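Local atomic coordinates of haloacid dehalogenase-like hydrolase (Salmonella enterica subsp. enterica serovar Typhi, PDB entry 4EZE), a protein that probably catalyses the magnesium-dependent hydrolysis of O-phosphoserine to serine and phosphate, the last step of serine biosynthesis. Residues Q95-I100 / H299-H304; P104-I110 / I260-N264; L163-K168 / N231-D235; I200-G204 / K247-L251. All coordinates share one frame; numbering follows the deposited sequence.

Contact 1: Q95-I100 / H299-H304; sequences QFDFFI and HQINYH
Asp97 reaches from strand 97-100, an outer strand of an antiparallel sheet, to the loop that follows strand 299-301, the outer strand of the parallel, Rossmann-like sheet of the HAD fold. With CG anti to its carbonyl carbon (chi1 -82°), its carboxylate is turned toward that loop and gathers three N-H groups. OD1 accepts from Asn302 N at 2.8 Å, and OD2 accepts from Tyr303 N, also at 2.8 Å; both donors stand on the syn side. His304 ND1 takes the anti lone pair of the same OD2, 3.0 Å away and in the plane of the imidazole. A short acidic side chain suits this place, and so many donors probably favour its charged form. Tyr303 offers a flat ring: Gln95 CB lies over one face, 3.9 Å from the ring centroid in a CH-pi contact, while Asn302 CB covers part of the opposite face. Apolar packing falls to Phe99, whose CZ touches Ile301 CG1 at 3.7 Å, with Leu308 and Leu312 also against the ring. The two strand axes run nearly antiparallel (155°) but stay 6.9 Å apart, and water mediates between the backbones. One such water donates to Phe98 O and accepts from Gln300 N.

Contact 2: P104-I110 / I260-N264; sequences PLPANGI and IATEN
Asn264 O is met by two neighbouring groups of the opposite loop: Ile110 N donates a hydrogen bond to it at 3.2 Å, and Gly109 CA makes a C-H...O contact at the same length. The two loops lead into strands 110-113 and 265-269, adjacent parallel strands of the Rossmann-like HAD sheet, so the contact joins their N-terminal ends, while the metal-binding Asp114 and Asp270 follow at the other ends. Glycine suits position 109 because its bare CA lets Asn264 O come this close.

The side chain of Asn264 makes the second polar link. With CG beside its own backbone N (chi1 -70°), the amide swings over Ala107, and OD1 accepts from Ala107 N at 2.9 Å. That donor stands above the carbonyl plane, 37° out of it, so the bond does not follow a lone pair. The rigid ring of Pro106 packs nearby, its CB 3.8 Å from Glu263 O, with Phe196 also touching this proline. At the far end of the contact the packing is mostly apolar. Ile260 aims its branched side chain at the 104-110 segment, with CG2 near Gly109 CA and CD1 resting on the backbone of Gly109 as well, and the two isoleucines meet where Ile260 CD1 touches Ile110 CG1 at 3.6 Å.

Contact 3: L163-K168 / N231-D235; sequences LKGTPK and NVLTD
Leu233 and Thr166 form the tight middle of this contact, where Leu233 N donates to Thr166 O across 2.7 Å in a nearly straight bond (172°). Two more backbone bonds flank it. Gly165 N gives its hydrogen to Leu233 O at 2.9 Å, and Lys168 N does the same to Asn231 O, again at 2.9 Å. Between the Leu233-Thr166 and Lys168-Asn231 bonds, Pro167 and Val232 face each other as a single antiparallel, non-hydrogen-bonded pair. Such a position asks for no N-H toward the partner, which suits proline; Pro167 also stands at the N-cap of helix 168-176. On the buried side, Leu233 has CG anti to its backbone N (chi1 -162°), bringing CD2 to 3.8 Å from Leu163 CB. Leu171, Val226 and Ile228 also border this leucine, a suitable residue for an apolar pocket.

Here a beta hairpin, strands 226-229 and 232-237, docks on the helical cap region inserted between the first two strands of the HAD core, a layout familiar from phosphoserine phosphatases. The cap side presents a type II turn from Leu163 to Thr166. Gly165 occupies its third position, where the positive phi of 87° is easy for glycine, and Leu163 O receives both Thr166 N and Thr166 OG1.

Partly exposed Val232 still packs closely, its CG1 3.3 Å from Gly165 O. The loose side belongs to Lys164 and Asp235, both open to solvent: the lysine is extended, its NZ 4.8 Å from Asp235 OD2, opposite charges that do not touch.

Contact 4: I200-G204 / K247-L251; sequences IISGG and KKQTL
Ile201 pushes its side chain from strand 197-202 into the side of helix 244-258. Its two branches divide the work: Ile201 CG2 lies 3.8 Å from Lys247 CG, against the aliphatic part of the lysine, while Ile201 CD1 reaches further along the helix to Leu251 CD1 at 4.0 Å. Thr250 CG2 also comes near that CD1. A branched, wholly apolar residue suits this slot, since it fills the space beside three different side chains. Phe222 and Met277 press on Ile201 from outside the two segments. Strand and helix run almost antiparallel (153°), the usual packing of a helix on the parallel sheet of a Rossmann-like fold.

Lys247 leaves this apolar layer by its polar end. A bend at chi3 (75°) carries CE past Ile201 O and brings NZ out beside the loop after the strand. There one water accepts from both Lys247 NZ, at 2.9 Å, and Gly203 N, at 3.1 Å. The firm partner of the amino group is Asp274, with which it forms a salt bridge; its ion pair with Asp114, the predicted nucleophile, is long and weak.

Further out, Ser202 shapes the loop itself. Its OG accepts from Gly204 N at 2.8 Å in an ST turn, and Gly204, with no CB, sits comfortably beside that oxygen. Ser202 and Lys247 probably correspond to the motif II serine and motif III lysine of HAD enzymes, which in relatives contact the phosphoryl group. By packing the lysine stem on Ile201, the contact probably helps hold its amino group beside the nucleophile.

Overall arrangement
From the N terminus, the chain leaves the antiparallel sheet through strand 97-100, whose partner in contact 1 arrives only near the C terminus; this widest loop encloses the other three contacts. Contact 2 follows directly in sequence, closing a smaller loop where strands 110-113 and 265-269 enter the parallel sheet. Nested inside both lie contacts 3 and 4. Their segments alternate along the chain, so the loops cross: 163-168 in the cap comes first, then strand 197-202, then the hairpin at 231-235, then helix 244-258. Contact 1 thus joins two sheets, contacts 2 and 4 knit the core, and contact 3, about 40 Å from contact 1 between centres, ties cap to hairpin.

Contact 1: Q95-I100 / H299-H304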
loop_
_atom_site.group_PDB
_atom_site.type_symbol
_atom_site.label_atom_id
_atom_site.label_comp_id
_atom_site.label_asym_id
_atom_site.label_seq_id
_atom_site.Cartn_x
_atom_site.Cartn_y
_atom_site.Cartn_z
ATOM N N GLN A 95 3.468 10.241 17.250
ATOM C CA GLN A 95 2.559 10.156 16.105
ATOM C C GLN A 95 2.914 11.101 14.981
ATOM O O GLN A 95 2.191 12.047 14.721
ATOM C CB GLN A 95 1.108 10.355 16.552
ATOM C CG GLN A 95 0.658 9.160 17.408
ATOM C CD GLN A 95 -0.805 9.135 17.801
ATOM O OE1 GLN A 95 -1.547 10.120 17.665
ATOM N NE2 GLN A 95 -1.230 7.984 18.322
ATOM N N PHE A 96 4.029 10.853 14.301
ATOM C CA PHE A 96 4.258 11.566 13.063
ATOM C C PHE A 96 4.686 10.538 12.055
ATOM O O PHE A 96 5.074 9.420 12.411
ATOM C CB PHE A 96 5.318 12.683 13.212
ATOM C CG PHE A 96 6.635 12.187 13.690
ATOM C CD1 PHE A 96 7.561 11.660 12.793
ATOM C CD2 PHE A 96 6.936 12.187 15.044
ATOM C CE1 PHE A 96 8.785 11.157 13.236
ATOM C CE2 PHE A 96 8.152 11.706 15.493
ATOM C CZ PHE A 96 9.080 11.191 14.592
ATOM N N ASP A 97 4.589 10.906 10.785
ATOM C CA ASP A 97 5.103 10.060 9.731
ATOM C C ASP A 97 6.410 10.652 9.272
ATOM O O ASP A 97 6.667 11.854 9.452
ATOM C CB ASP A 97 4.116 10.007 8.558
ATOM C CG ASP A 97 2.998 9.014 8.792
ATOM O OD1 ASP A 97 3.337 7.847 9.094
ATOM O OD2 ASP A 97 1.800 9.401 8.680
ATOM N N PHE A 98 7.238 9.833 8.644
ATOM C CA PHE A 98 8.419 10.407 8.028
ATOM C C PHE A 98 8.806 9.545 6.856
ATOM O O PHE A 98 8.300 8.423 6.705
ATOM C CB PHE A 98 9.572 10.461 9.035
ATOM C CG PHE A 98 10.052 9.092 9.488
ATOM C CD1 PHE A 98 11.012 8.411 8.774
ATOM C CD2 PHE A 98 9.538 8.500 10.630
ATOM C CE1 PHE A 98 11.468 7.179 9.196
ATOM C CE2 PHE A 98 9.982 7.263 11.049
ATOM C CZ PHE A 98 10.945 6.604 10.342
ATOM N N PHE A 99 9.708 10.070 6.034
ATOM C CA PHE A 99 10.314 9.287 4.976
ATOM C C PHE A 99 11.789 9.575 4.887
ATOM O O PHE A 99 12.218 10.736 4.934
ATOM C CB PHE A 99 9.667 9.600 3.643
ATOM C CG PHE A 99 8.338 8.965 3.477
ATOM C CD1 PHE A 99 8.242 7.598 3.273
ATOM C CD2 PHE A 99 7.179 9.717 3.565
ATOM C CE1 PHE A 99 7.009 6.992 3.128
ATOM C CE2 PHE A 99 5.943 9.114 3.421
ATOM C CZ PHE A 99 5.860 7.752 3.201
ATOM N N ILE A 100 12.566 8.510 4.785
ATOM C CA ILE A 100 13.961 8.644 4.442
ATOM C C ILE A 100 14.025 8.601 2.933
ATOM O O ILE A 100 13.722 7.589 2.318
ATOM C CB ILE A 100 14.802 7.523 5.043
ATOM C CG1 ILE A 100 14.909 7.715 6.558
ATOM C CG2 ILE A 100 16.192 7.521 4.426
ATOM C CD1 ILE A 100 15.358 6.451 7.260
ATOM N N HIS A 299 9.583 1.892 5.120
ATOM C CA HIS A 299 8.791 3.026 4.619
ATOM C C HIS A 299 7.341 2.781 5.045
ATOM O O HIS A 299 6.790 1.721 4.761
ATOM C CB HIS A 299 8.853 3.087 3.100
ATOM C CG HIS A 299 10.193 3.472 2.554
ATOM N ND1 HIS A 299 10.846 4.629 2.934
ATOM C CD2 HIS A 299 10.971 2.895 1.604
ATOM C CE1 HIS A 299 11.977 4.737 2.255
ATOM N NE2 HIS A 299 12.082 3.696 1.445
ATOM N N GLN A 300 6.720 3.744 5.721
ATOM C CA GLN A 300 5.367 3.531 6.219
ATOM C C GLN A 300 4.536 4.784 6.163
ATOM O O GLN A 300 5.029 5.915 6.344
ATOM C CB GLN A 300 5.385 3.051 7.685
ATOM C CG GLN A 300 6.212 1.791 7.961
ATOM C CD GLN A 300 6.334 1.503 9.451
ATOM O OE1 GLN A 300 5.700 2.171 10.266
ATOM N NE2 GLN A 300 7.172 0.522 9.815
ATOM N N ILE A 301 3.248 4.583 5.951
ATOM C CA ILE A 301 2.329 5.649 6.249
ATOM C C ILE A 301 1.404 5.193 7.362
ATOM O O ILE A 301 0.659 4.221 7.207
ATOM C CB ILE A 301 1.531 6.070 5.011
ATOM C CG1 ILE A 301 2.490 6.555 3.934
ATOM C CG2 ILE A 301 0.581 7.205 5.372
ATOM C CD1 ILE A 301 1.844 6.664 2.562
ATOM N N ASN A 302 1.441 5.909 8.477
ATOM C CA ASN A 302 0.681 5.503 9.643
ATOM C C ASN A 302 -0.363 6.495 10.068
ATOM O O ASN A 302 -1.360 6.094 10.642
ATOM C CB ASN A 302 1.624 5.220 10.830
ATOM C CG ASN A 302 2.543 4.064 10.544
ATOM O OD1 ASN A 302 2.090 3.077 9.989
ATOM N ND2 ASN A 302 3.841 4.180 10.897
ATOM N N TYR A 303 -0.145 7.785 9.813
ATOM C CA TYR A 303 -1.089 8.808 10.298
ATOM C C TYR A 303 -1.596 9.797 9.244
ATOM O O TYR A 303 -2.230 10.775 9.595
ATOM C CB TYR A 303 -0.479 9.620 11.460
ATOM C CG TYR A 303 0.037 8.749 12.575
ATOM C CD1 TYR A 303 -0.817 8.213 13.530
ATOM C CD2 TYR A 303 1.389 8.459 12.666
ATOM C CE1 TYR A 303 -0.335 7.383 14.533
ATOM C CE2 TYR A 303 1.882 7.656 13.656
ATOM C CZ TYR A 303 1.033 7.116 14.590
ATOM O OH TYR A 303 1.595 6.307 15.560
ATOM N N HIS A 304 -1.307 9.586 7.965
ATOM C CA HIS A 304 -1.810 10.502 6.941
ATOM C C HIS A 304 -2.294 9.665 5.790
ATOM O O HIS A 304 -2.502 8.476 5.965
ATOM C CB HIS A 304 -0.721 11.494 6.514
ATOM C CG HIS A 304 -0.335 12.450 7.606
ATOM N ND1 HIS A 304 0.600 12.138 8.573
ATOM C CD2 HIS A 304 -0.781 13.696 7.899
ATOM C CE1 HIS A 304 0.716 13.156 9.412
ATOM N NE2 HIS A 304 -0.102 14.118 9.018
HETATM O O HOH W 1 4.895 6.493 11.896
HETATM O O HOH W 2 5.915 7.126 8.628
HETATM O O HOH W 3 8.560 5.790 6.599
HETATM O O HOH W 4 11.085 6.042 5.224
#

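Contact 2: P104-I110 / I260-N264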
loop_
_atom_site.group_PDB
_atom_site.type_symbol
_atom_site.label_atom_id
_atom_site.label_comp_id
_atom_site.label_asym_id
_atom_site.label_seq_id
_atom_site.Cartn_x
_atom_site.Cartn_y
_atom_site.Cartn_z
ATOM N N PRO A 104 18.987 5.947 -5.365
ATOM C CA PRO A 104 18.357 7.051 -6.051
ATOM C C PRO A 104 16.830 7.082 -5.814
ATOM O O PRO A 104 16.249 6.099 -5.347
ATOM C CB PRO A 104 18.661 6.739 -7.517
ATOM C CG PRO A 104 18.798 5.243 -7.574
ATOM C CD PRO A 104 19.021 4.724 -6.181
ATOM N N LEU A 105 16.194 8.203 -6.144
ATOM C CA LEU A 105 14.750 8.325 -6.070
ATOM C C LEU A 105 14.143 7.532 -7.214
ATOM O O LEU A 105 14.673 7.536 -8.309
ATOM C CB LEU A 105 14.339 9.791 -6.180
ATOM C CG LEU A 105 12.907 10.102 -5.753
ATOM C CD1 LEU A 105 12.754 9.995 -4.241
ATOM C CD2 LEU A 105 12.491 11.483 -6.225
ATOM N N PRO A 106 13.018 6.850 -6.962
ATOM C CA PRO A 106 12.356 6.124 -8.023
ATOM C C PRO A 106 11.865 7.091 -9.074
ATOM O O PRO A 106 11.508 8.236 -8.750
ATOM C CB PRO A 106 11.154 5.483 -7.313
ATOM C CG PRO A 106 11.546 5.450 -5.882
ATOM C CD PRO A 106 12.297 6.728 -5.691
ATOM N N ALA A 107 11.839 6.658 -10.329
ATOM C CA ALA A 107 11.423 7.560 -11.396
ATOM C C ALA A 107 11.000 6.799 -12.649
ATOM O O ALA A 107 11.581 5.756 -12.965
ATOM C CB ALA A 107 12.544 8.552 -11.699
ATOM N N ASN A 108 9.971 7.318 -13.331
ATOM C CA ASN A 108 9.375 6.684 -14.525
ATOM C C ASN A 108 9.184 5.202 -14.327
ATOM O O ASN A 108 9.573 4.397 -15.173
ATOM C CB ASN A 108 10.230 6.936 -15.771
ATOM C CG ASN A 108 10.529 8.408 -15.972
ATOM O OD1 ASN A 108 11.676 8.846 -15.835
ATOM N ND2 ASN A 108 9.496 9.186 -16.262
ATOM N N GLY A 109 8.591 4.839 -13.192
ATOM C CA GLY A 109 8.478 3.438 -12.826
ATOM C C GLY A 109 7.053 2.956 -12.712
ATOM O O GLY A 109 6.154 3.419 -13.430
ATOM N N ILE A 110 6.859 2.009 -11.801
ATOM C CA ILE A 110 5.543 1.492 -11.497
ATOM C C ILE A 110 5.225 1.762 -10.035
ATOM O O ILE A 110 6.090 1.665 -9.184
ATOM C CB ILE A 110 5.486 -0.029 -11.635
ATOM C CG1 ILE A 110 6.072 -0.473 -12.961
ATOM C CG2 ILE A 110 4.045 -0.504 -11.498
ATOM C CD1 ILE A 110 6.406 -1.947 -12.990
ATOM N N ILE A 260 11.268 -1.885 -16.601
ATOM C CA ILE A 260 11.411 -0.997 -15.472
ATOM C C ILE A 260 12.310 -1.635 -14.413
ATOM O O ILE A 260 12.046 -2.739 -13.957
ATOM C CB ILE A 260 10.013 -0.606 -14.938
ATOM C CG1 ILE A 260 9.254 0.160 -16.042
ATOM C CG2 ILE A 260 10.107 0.200 -13.646
ATOM C CD1 ILE A 260 8.024 0.917 -15.586
ATOM N N ALA A 261 13.394 -0.939 -14.054
ATOM C CA ALA A 261 14.334 -1.424 -13.050
ATOM C C ALA A 261 13.693 -1.485 -11.665
ATOM O O ALA A 261 12.827 -0.671 -11.315
ATOM C CB ALA A 261 15.582 -0.528 -13.020
ATOM N N THR A 262 14.161 -2.420 -10.862
ATOM C CA THR A 262 13.595 -2.638 -9.559
ATOM C C THR A 262 13.643 -1.389 -8.707
ATOM O O THR A 262 12.721 -1.124 -7.953
ATOM C CB THR A 262 14.286 -3.805 -8.849
ATOM O OG1 THR A 262 14.087 -4.976 -9.638
ATOM C CG2 THR A 262 13.670 -4.043 -7.488
ATOM N N GLU A 263 14.688 -0.590 -8.831
ATOM C CA GLU A 263 14.749 0.540 -7.938
ATOM C C GLU A 263 13.660 1.529 -8.313
ATOM O O GLU A 263 13.451 2.520 -7.621
ATOM C CB GLU A 263 16.130 1.215 -7.913
ATOM C CG GLU A 263 16.542 1.934 -9.202
ATOM C CD GLU A 263 17.682 1.238 -9.946
ATOM O OE1 GLU A 263 17.494 0.097 -10.437
ATOM O OE2 GLU A 263 18.773 1.841 -10.045
ATOM N N ASN A 264 12.965 1.292 -9.415
ATOM C CA ASN A 264 11.960 2.278 -9.829
ATOM C C ASN A 264 10.561 1.741 -9.597
ATOM O O ASN A 264 9.556 2.309 -10.070
ATOM C CB ASN A 264 12.156 2.657 -11.289
ATOM C CG ASN A 264 13.405 3.463 -11.503
ATOM O OD1 ASN A 264 13.623 4.466 -10.837
ATOM N ND2 ASN A 264 14.239 3.025 -12.425
#

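Contact 3: L163-K168 / N231-D235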
loop_
_atom_site.group_PDB
_atom_site.type_symbol
_atom_site.label_atom_id
_atom_site.label_comp_id
_atom_site.label_asym_id
_atom_site.label_seq_id
_atom_site.Cartn_x
_atom_site.Cartn_y
_atom_site.Cartn_z
ATOM N N LEU A 163 -19.867 -18.168 -1.512
ATOM C CA LEU A 163 -20.552 -17.093 -2.212
ATOM C C LEU A 163 -21.186 -17.539 -3.531
ATOM O O LEU A 163 -21.740 -16.722 -4.285
ATOM C CB LEU A 163 -19.566 -15.954 -2.479
ATOM C CG LEU A 163 -18.826 -15.405 -1.261
ATOM C CD1 LEU A 163 -17.889 -14.285 -1.697
ATOM C CD2 LEU A 163 -19.802 -14.910 -0.200
ATOM N N LYS A 164 -21.089 -18.829 -3.820
ATOM C CA LYS A 164 -21.617 -19.358 -5.055
ATOM C C LYS A 164 -23.063 -18.923 -5.253
ATOM O O LYS A 164 -23.861 -18.965 -4.326
ATOM C CB LYS A 164 -21.541 -20.875 -5.026
ATOM C CG LYS A 164 -21.702 -21.497 -6.403
ATOM C CD LYS A 164 -21.793 -23.013 -6.319
ATOM C CE LYS A 164 -22.299 -23.623 -7.624
ATOM N NZ LYS A 164 -22.568 -25.087 -7.486
ATOM N N GLY A 165 -23.414 -18.524 -6.464
ATOM C CA GLY A 165 -24.766 -18.008 -6.721
ATOM C C GLY A 165 -25.018 -16.509 -6.492
ATOM O O GLY A 165 -26.096 -16.013 -6.805
ATOM N N THR A 166 -24.047 -15.766 -5.967
ATOM C CA THR A 166 -24.263 -14.330 -5.764
ATOM C C THR A 166 -24.418 -13.628 -7.101
ATOM O O THR A 166 -23.613 -13.820 -8.010
ATOM C CB THR A 166 -23.092 -13.681 -5.017
ATOM O OG1 THR A 166 -22.871 -14.357 -3.777
ATOM C CG2 THR A 166 -23.374 -12.227 -4.757
ATOM N N PRO A 167 -25.476 -12.829 -7.238
ATOM C CA PRO A 167 -25.791 -12.115 -8.483
ATOM C C PRO A 167 -24.791 -11.000 -8.788
ATOM O O PRO A 167 -24.374 -10.257 -7.884
ATOM C CB PRO A 167 -27.173 -11.487 -8.215
ATOM C CG PRO A 167 -27.660 -12.084 -6.933
ATOM C CD PRO A 167 -26.472 -12.616 -6.177
ATOM N N LYS A 168 -24.431 -10.875 -10.061
ATOM C CA LYS A 168 -23.527 -9.817 -10.512
ATOM C C LYS A 168 -23.904 -8.479 -9.878
ATOM O O LYS A 168 -23.044 -7.666 -9.537
ATOM C CB LYS A 168 -23.562 -9.717 -12.046
ATOM C CG LYS A 168 -22.347 -9.048 -12.687
ATOM C CD LYS A 168 -21.963 -9.720 -13.997
ATOM C CE LYS A 168 -22.698 -9.134 -15.191
ATOM N NZ LYS A 168 -21.935 -8.010 -15.801
ATOM N N ASN A 231 -24.960 -14.601 -15.090
ATOM C CA ASN A 231 -25.076 -13.489 -14.161
ATOM C C ASN A 231 -24.975 -13.810 -12.678
ATOM O O ASN A 231 -25.325 -12.979 -11.828
ATOM C CB ASN A 231 -26.331 -12.700 -14.483
ATOM C CG ASN A 231 -26.133 -11.809 -15.690
ATOM O OD1 ASN A 231 -26.717 -12.041 -16.748
ATOM N ND2 ASN A 231 -25.259 -10.811 -15.553
ATOM N N VAL A 232 -24.480 -14.993 -12.339
ATOM C CA VAL A 232 -24.227 -15.243 -10.926
ATOM C C VAL A 232 -22.819 -15.780 -10.755
ATOM O O VAL A 232 -22.267 -16.418 -11.654
ATOM C CB VAL A 232 -25.275 -16.176 -10.259
ATOM C CG1 VAL A 232 -26.588 -15.434 -10.038
ATOM C CG2 VAL A 232 -25.492 -17.446 -11.067
ATOM N N LEU A 233 -22.231 -15.485 -9.604
ATOM C CA LEU A 233 -20.893 -15.979 -9.278
ATOM C C LEU A 233 -20.830 -17.496 -9.335
ATOM O O LEU A 233 -21.650 -18.171 -8.730
ATOM C CB LEU A 233 -20.478 -15.504 -7.878
ATOM C CG LEU A 233 -18.980 -15.579 -7.575
ATOM C CD1 LEU A 233 -18.271 -14.543 -8.436
ATOM C CD2 LEU A 233 -18.695 -15.332 -6.100
ATOM N N THR A 234 -19.858 -18.039 -10.071
ATOM C CA THR A 234 -19.590 -19.469 -10.027
ATOM C C THR A 234 -18.528 -19.693 -8.963
ATOM O O THR A 234 -18.133 -18.759 -8.282
ATOM C CB THR A 234 -19.002 -19.990 -11.362
ATOM O OG1 THR A 234 -17.759 -19.324 -11.616
ATOM C CG2 THR A 234 -19.961 -19.737 -12.535
ATOM N N ASP A 235 -18.051 -20.928 -8.844
ATOM C CA ASP A 235 -16.852 -21.229 -8.072
ATOM C C ASP A 235 -15.743 -21.679 -9.022
ATOM O O ASP A 235 -14.860 -22.440 -8.618
ATOM C CB ASP A 235 -17.116 -22.373 -7.097
ATOM C CG ASP A 235 -17.464 -23.677 -7.820
ATOM O OD1 ASP A 235 -17.390 -23.700 -9.066
ATOM O OD2 ASP A 235 -17.803 -24.672 -7.152
#

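Contact 4: I200-G204 / K247-L251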
loop_
_atom_site.group_PDB
_atom_site.type_symbol
_atom_site.label_atom_id
_atom_site.label_comp_id
_atom_site.label_asym_id
_atom_site.label_seq_id
_atom_site.Cartn_x
_atom_site.Cartn_y
_atom_site.Cartn_z
ATOM N N ILE A 200 -2.992 -2.227 -9.765
ATOM C CA ILE A 200 -3.487 -2.968 -8.623
ATOM C C ILE A 200 -3.040 -4.404 -8.755
ATOM O O ILE A 200 -3.202 -5.004 -9.814
ATOM C CB ILE A 200 -5.016 -2.919 -8.504
ATOM C CG1 ILE A 200 -5.416 -1.567 -7.929
ATOM C CG2 ILE A 200 -5.526 -4.030 -7.593
ATOM C CD1 ILE A 200 -6.868 -1.514 -7.562
ATOM N N ILE A 201 -2.464 -4.947 -7.683
ATOM C CA ILE A 201 -2.107 -6.363 -7.641
ATOM C C ILE A 201 -2.623 -6.935 -6.332
ATOM O O ILE A 201 -2.224 -6.471 -5.263
ATOM C CB ILE A 201 -0.590 -6.578 -7.743
ATOM C CG1 ILE A 201 -0.047 -5.940 -9.030
ATOM C CG2 ILE A 201 -0.283 -8.064 -7.751
ATOM C CD1 ILE A 201 1.460 -6.127 -9.229
ATOM N N SER A 202 -3.509 -7.931 -6.417
ATOM C CA SER A 202 -4.329 -8.338 -5.284
ATOM C C SER A 202 -4.816 -9.799 -5.345
ATOM O O SER A 202 -5.052 -10.339 -6.437
ATOM C CB SER A 202 -5.580 -7.446 -5.255
ATOM O OG SER A 202 -6.616 -8.049 -4.488
ATOM N N GLY A 203 -5.004 -10.399 -4.164
ATOM C CA GLY A 203 -5.617 -11.732 -4.013
ATOM C C GLY A 203 -7.138 -11.721 -4.071
ATOM O O GLY A 203 -7.776 -12.744 -3.837
ATOM N N GLY A 204 -7.722 -10.566 -4.399
ATOM C CA GLY A 204 -9.178 -10.410 -4.418
ATOM C C GLY A 204 -9.847 -10.789 -5.730
ATOM O O GLY A 204 -9.211 -11.339 -6.622
ATOM N N LYS A 247 1.863 -12.534 -6.276
ATOM C CA LYS A 247 1.692 -11.094 -6.359
ATOM C C LYS A 247 3.041 -10.476 -6.682
ATOM O O LYS A 247 3.157 -9.593 -7.536
ATOM C CB LYS A 247 1.078 -10.546 -5.067
ATOM C CG LYS A 247 -0.437 -10.676 -5.059
ATOM C CD LYS A 247 -0.985 -10.666 -3.651
ATOM C CE LYS A 247 -0.957 -9.275 -3.064
ATOM N NZ LYS A 247 -1.411 -9.354 -1.653
ATOM N N LYS A 248 4.070 -10.983 -6.024
ATOM C CA LYS A 248 5.431 -10.591 -6.346
ATOM C C LYS A 248 5.741 -10.887 -7.829
ATOM O O LYS A 248 6.202 -10.029 -8.580
ATOM C CB LYS A 248 6.408 -11.339 -5.436
ATOM C CG LYS A 248 7.816 -11.355 -5.985
ATOM C CD LYS A 248 8.806 -11.897 -4.990
ATOM C CE LYS A 248 10.208 -11.855 -5.580
ATOM N NZ LYS A 248 11.114 -12.550 -4.633
ATOM N N GLN A 249 5.471 -12.110 -8.243
ATOM C CA GLN A 249 5.808 -12.550 -9.593
ATOM C C GLN A 249 5.093 -11.731 -10.670
ATOM O O GLN A 249 5.648 -11.462 -11.733
ATOM C CB GLN A 249 5.481 -14.036 -9.756
ATOM C CG GLN A 249 6.034 -14.615 -11.037
ATOM C CD GLN A 249 7.546 -14.628 -11.014
ATOM O OE1 GLN A 249 8.158 -15.227 -10.125
ATOM N NE2 GLN A 249 8.161 -13.962 -11.985
ATOM N N THR A 250 3.848 -11.361 -10.403
ATOM C CA THR A 250 3.110 -10.436 -11.280
ATOM C C THR A 250 3.838 -9.090 -11.334
ATOM O O THR A 250 3.956 -8.476 -12.385
ATOM C CB THR A 250 1.687 -10.214 -10.734
ATOM O OG1 THR A 250 1.064 -11.484 -10.541
ATOM C CG2 THR A 250 0.832 -9.373 -11.687
ATOM N N LEU A 251 4.338 -8.623 -10.197
ATOM C CA LEU A 251 5.073 -7.366 -10.211
ATOM C C LEU A 251 6.343 -7.491 -11.036
ATOM O O LEU A 251 6.651 -6.621 -11.831
ATOM C CB LEU A 251 5.398 -6.918 -8.802
ATOM C CG LEU A 251 5.954 -5.504 -8.695
ATOM C CD1 LEU A 251 5.088 -4.499 -9.454
ATOM C CD2 LEU A 251 6.049 -5.135 -7.220
HETATM O O HOH W 5 -4.248 -9.382 -1.321
#